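Local coordinates for purine catabolism protein pucG (Bacillus subtilis, PDB 3ISL), which catalyses the pyridoxal-phosphate-dependent transamination between (S)-ureidoglycine and glyoxylate, giving oxalurate and glycine in purine breakdown, at the interface of chains A and B. Residues are numbered along the deposited sequence; one frame, centred on the assembly and turned at random. Chains: chain A/B, Purine catabolism protein pucG.

Contact 1: the interface of chains A and B. Residues chain A 108, 245-249; chain B 76, 107-108, 246, 249.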
# COMPACT_ATOMS: atom_id res chain seq x y z
N TYR A 108 -1.78 -19.57 6.47
CA TYR A 108 -0.68 -19.55 7.47
C TYR A 108 -0.55 -20.84 8.31
O TYR A 108 0.20 -20.90 9.27
CB TYR A 108 -0.68 -18.26 8.31
CG TYR A 108 -0.23 -17.09 7.46
CD1 TYR A 108 1.14 -16.88 7.21
CD2 TYR A 108 -1.16 -16.28 6.80
CE1 TYR A 108 1.58 -15.88 6.35
CE2 TYR A 108 -0.74 -15.25 5.97
CZ TYR A 108 0.68 -15.08 5.74
OH TYR A 108 1.18 -14.07 4.95
N THR A 245 5.91 -15.51 8.48
CA THR A 245 6.23 -15.88 7.07
C THR A 245 6.40 -14.66 6.12
O THR A 245 7.37 -14.58 5.34
CB THR A 245 5.19 -16.92 6.53
OG1 THR A 245 5.14 -18.04 7.43
CG2 THR A 245 5.50 -17.41 5.09
N SER A 246 5.48 -13.71 6.22
CA SER A 246 5.64 -12.44 5.50
C SER A 246 6.66 -11.51 6.21
O SER A 246 6.45 -11.11 7.37
CB SER A 246 4.28 -11.75 5.33
OG SER A 246 4.41 -10.54 4.62
N ASN A 247 7.76 -11.21 5.53
CA ASN A 247 8.64 -10.13 5.99
C ASN A 247 7.92 -8.76 6.04
O ASN A 247 8.04 -8.02 7.03
CB ASN A 247 9.90 -10.03 5.09
CG ASN A 247 10.75 -8.79 5.43
OD1 ASN A 247 11.56 -8.82 6.37
ND2 ASN A 247 10.54 -7.70 4.68
N TYR A 248 7.17 -8.44 4.97
CA TYR A 248 6.48 -7.14 4.85
C TYR A 248 5.36 -7.00 5.92
O TYR A 248 5.21 -5.92 6.51
CB TYR A 248 5.92 -6.96 3.44
CG TYR A 248 5.30 -5.61 3.13
CD1 TYR A 248 6.10 -4.51 2.75
CD2 TYR A 248 3.90 -5.43 3.22
CE1 TYR A 248 5.54 -3.29 2.43
CE2 TYR A 248 3.29 -4.21 2.91
CZ TYR A 248 4.11 -3.13 2.51
OH TYR A 248 3.52 -1.89 2.18
N PHE A 249 4.65 -8.09 6.20
CA PHE A 249 3.61 -8.11 7.26
C PHE A 249 4.11 -8.51 8.67
O PHE A 249 3.31 -8.89 9.54
CB PHE A 249 2.41 -8.99 6.81
CG PHE A 249 1.74 -8.51 5.52
CD1 PHE A 249 1.52 -7.14 5.28
CD2 PHE A 249 1.34 -9.44 4.56
CE1 PHE A 249 0.92 -6.70 4.09
CE2 PHE A 249 0.72 -9.02 3.36
CZ PHE A 249 0.53 -7.64 3.12
N GLU B 76 8.15 -9.31 -2.60
CA GLU B 76 7.62 -10.41 -1.85
C GLU B 76 6.52 -11.14 -2.62
O GLU B 76 6.51 -12.37 -2.67
CB GLU B 76 7.13 -9.99 -0.47
CG GLU B 76 6.61 -11.21 0.35
CD GLU B 76 6.67 -11.02 1.83
OE1 GLU B 76 6.03 -11.83 2.53
OE2 GLU B 76 7.34 -10.08 2.31
N ARG B 107 11.97 -17.28 4.07
CA ARG B 107 10.63 -17.26 4.69
C ARG B 107 9.60 -18.07 3.91
O ARG B 107 8.71 -18.65 4.49
CB ARG B 107 10.14 -15.84 4.95
CG ARG B 107 10.62 -15.35 6.31
CD ARG B 107 10.14 -13.93 6.69
NE ARG B 107 11.16 -13.31 7.53
CZ ARG B 107 10.93 -12.48 8.56
NH1 ARG B 107 9.69 -12.16 8.93
NH2 ARG B 107 11.96 -11.97 9.22
N TYR B 108 9.74 -18.15 2.60
CA TYR B 108 8.78 -18.93 1.83
C TYR B 108 9.24 -20.39 1.65
O TYR B 108 8.67 -21.15 0.89
CB TYR B 108 8.38 -18.19 0.56
CG TYR B 108 7.38 -17.07 0.85
CD1 TYR B 108 6.03 -17.35 0.98
CD2 TYR B 108 7.80 -15.74 1.06
CE1 TYR B 108 5.07 -16.34 1.30
CE2 TYR B 108 6.86 -14.70 1.35
CZ TYR B 108 5.48 -15.03 1.47
OH TYR B 108 4.51 -14.06 1.75
N SER B 246 0.80 -15.95 0.86
CA SER B 246 0.10 -14.68 1.05
C SER B 246 -1.08 -14.45 0.07
O SER B 246 -0.87 -14.26 -1.13
CB SER B 246 1.09 -13.51 1.00
OG SER B 246 0.40 -12.28 1.04
N PHE B 249 -0.72 -11.10 -1.61
CA PHE B 249 0.42 -11.16 -2.55
C PHE B 249 0.30 -12.31 -3.57
O PHE B 249 1.29 -12.76 -4.16
CB PHE B 249 1.74 -11.33 -1.77
CG PHE B 249 2.16 -10.13 -0.99
CD1 PHE B 249 1.85 -8.84 -1.44
CD2 PHE B 249 2.87 -10.28 0.19
CE1 PHE B 249 2.23 -7.74 -0.73
CE2 PHE B 249 3.26 -9.18 0.94
CZ PHE B 249 2.92 -7.90 0.48
O HOH W 1 8.78 -7.80 2.08
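B:Glu76 holds CG anti to its backbone N (chi1 -178°), and its chain runs on extended, which carries the carboxylate from helix 71-82 across to the A:Ser246 to A:Tyr248 turn. A:Ser246 answers with OG also anti to its backbone N (chi1 -179°). This is part of the homodimer interface of a class-V pyridoxal-phosphate-dependent aminotransferase. The hydroxyl A:Ser246 OG donates to B:Glu76 OE1 at 2.9 Å, coming from above the carboxylate plane. The phenol B:Tyr108 OH also donates to B:Glu76 OE1, at 2.8 Å, meeting the anti lone pair of that oxygen. Donors from both chains thus grip this oxygen. The other oxygen, B:Glu76 OE2, takes the backbone A:Tyr248 N at 3.1 Å on its syn side, with 161° at the hydrogen. Water 1 links the same OE2 to the amide A:Asn247 ND2. These bonds probably fix the rotation of the carboxylate and help to balance its charge. A:Ser246 OG is itself an acceptor, for A:Phe249 N at 2.9 Å, so the serine ties the turn together while it holds the glutamate.

Next to this polar cluster, A:Phe249 and B:Phe249 meet tip to tip, CE2 to CE2 at 3.5 Å. A:Tyr248 crosses B:Phe249 at about a right angle, and its CD2 lies at the edge of that phenyl ring, 3.8 Å from CZ. Beyond the phenol that binds the glutamate, the methyl A:Thr245 CG2 sits over one face of the B:Tyr108 ring, toward the rim. B:Arg107 lies alongside the turn, with A:Asn247 OD1 over the centre of one guanidinium face.

Contact 2: the interface of chains A and B. Residues chain A 33-36, 39, 41; chain B 9-10, 12, 14, 343.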
# COMPACT_ATOMS: atom_id res chain seq x y z
N PRO A 33 4.11 18.76 -0.75
CA PRO A 33 5.39 18.08 -1.05
C PRO A 33 5.79 17.08 0.08
O PRO A 33 5.64 17.36 1.28
CB PRO A 33 6.38 19.23 -1.24
CG PRO A 33 5.44 20.38 -1.92
CD PRO A 33 4.17 20.23 -0.97
N VAL A 34 6.33 15.95 -0.33
CA VAL A 34 6.68 14.87 0.57
C VAL A 34 7.92 15.24 1.39
O VAL A 34 8.68 16.12 0.99
CB VAL A 34 6.97 13.57 -0.16
CG1 VAL A 34 5.77 13.07 -0.99
CG2 VAL A 34 8.16 13.73 -1.04
N VAL A 35 8.04 14.62 2.57
CA VAL A 35 9.24 14.64 3.39
C VAL A 35 9.62 13.15 3.57
O VAL A 35 8.78 12.32 3.33
CB VAL A 35 8.96 15.29 4.81
CG1 VAL A 35 8.58 16.79 4.70
CG2 VAL A 35 7.93 14.49 5.66
N GLY A 36 10.83 12.82 4.02
CA GLY A 36 11.28 11.40 4.13
C GLY A 36 10.92 10.72 5.42
O GLY A 36 10.44 11.42 6.31
N ASP A 39 12.78 11.94 8.50
CA ASP A 39 12.82 13.38 8.73
C ASP A 39 11.92 13.62 9.96
O ASP A 39 10.84 13.08 10.04
CB ASP A 39 12.24 14.01 7.48
CG ASP A 39 12.17 15.53 7.55
OD1 ASP A 39 11.81 16.11 8.62
OD2 ASP A 39 12.43 16.15 6.50
N ALA A 41 10.05 15.91 10.73
CA ALA A 41 8.68 16.30 10.34
C ALA A 41 7.81 15.05 10.16
O ALA A 41 6.60 15.04 10.50
CB ALA A 41 8.68 17.12 9.09
N THR B 9 3.92 21.13 7.08
CA THR B 9 5.21 20.54 6.89
C THR B 9 6.19 21.51 6.20
O THR B 9 5.78 22.37 5.45
CB THR B 9 5.12 19.26 5.96
OG1 THR B 9 4.33 19.61 4.85
CG2 THR B 9 4.42 18.10 6.67
N PRO B 10 7.49 21.35 6.45
CA PRO B 10 8.49 22.17 5.81
C PRO B 10 8.69 21.72 4.32
O PRO B 10 8.31 20.58 3.92
CB PRO B 10 9.73 21.95 6.68
CG PRO B 10 9.58 20.52 7.14
CD PRO B 10 8.09 20.25 7.23
N ARG B 12 11.19 20.56 1.89
CA ARG B 12 12.53 20.02 1.89
C ARG B 12 13.14 20.07 0.51
O ARG B 12 12.45 20.06 -0.53
CB ARG B 12 12.47 18.56 2.39
CG ARG B 12 11.98 18.41 3.81
CD ARG B 12 12.68 19.32 4.82
NE ARG B 12 12.55 18.78 6.16
CZ ARG B 12 12.83 19.45 7.28
NH1 ARG B 12 13.25 20.73 7.24
NH2 ARG B 12 12.73 18.82 8.44
N ILE B 14 15.18 17.32 -1.15
CA ILE B 14 15.45 15.91 -0.78
C ILE B 14 16.49 15.28 -1.71
O ILE B 14 16.21 15.06 -2.90
CB ILE B 14 14.18 15.04 -0.81
CG1 ILE B 14 13.10 15.58 0.15
CG2 ILE B 14 14.56 13.54 -0.48
CD1 ILE B 14 11.90 14.63 0.22
N LEU B 343 19.92 19.14 7.40
CA LEU B 343 18.46 19.10 7.44
C LEU B 343 17.91 20.24 8.29
O LEU B 343 17.01 20.94 7.84
CB LEU B 343 17.94 17.74 7.91
CG LEU B 343 16.42 17.51 7.79
CD1 LEU B 343 15.96 17.68 6.29
CD2 LEU B 343 16.01 16.15 8.35
O HOH W 2 5.95 19.58 2.68
O HOH W 3 8.93 18.97 1.42
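A:Ala41 CB packs against the ring of B:Pro10, 3.7 Å from CD, and A:Val35 CG1 lies 3.9 Å from B:Arg12 CG. Beside them the side chains of A:Val34 and B:Ile14 cross at about a right angle. This small apolar core belongs to the homodimer interface. B:Arg12 bends at chi2 (-50°) and turns its guanidinium toward A:Asp39. The two groups meet tip to tip as a salt bridge, their planes nearly coplanar. The arginine grips side-on: NE donates to A:Asp39 OD2 at 2.7 Å, on its syn lone pair, and NH2 donates to A:Asp39 OD1 at 2.9 Å, almost straight at 175°. The guanidinium is sandwiched, with B:Pro10 CG over the centre of one face and B:Leu343 CD1 toward the rim of the other. A:Ala41 N also donates to A:Asp39 OD1, at 2.8 Å, and helps to orient the carboxylate. An alanine in place of A:Asp39 would probably leave the B:Arg12 charge without its mate and A:Ala41 N without its side-chain cap. Two waters lie at the rim. Water 2 joins A:Pro33 O to B:Thr9 OG1 and B:Pro10 O, and water 3 joins A:Val34 O to B:Pro10 O and B:Arg12 N. In the fold, the N-terminal segment of chain B lies along the loop of chain A that leads into helix 40-56, with A:Asp39 just before its first turn.

Contact 1 and contact 2 lie about 31 Å apart, measured between the centres of their C-alpha atoms, and share no residues. Both belong to the same two-fold interface, so each has a twin with the chains exchanged. Contact 1 uses the loop leading to helix 251-257, together with helix 71-82 and the end of helix 96-107. Contact 2 uses the N-terminal segment, the loop leading into helix 40-56 with the start of that helix, and a side chain of helix 335-346. The homodimer is therefore fastened at well-separated points. Helix 71-82 begins at cofactor-pocket residues, so contact 1 may also help to steady the pyridoxal phosphate site.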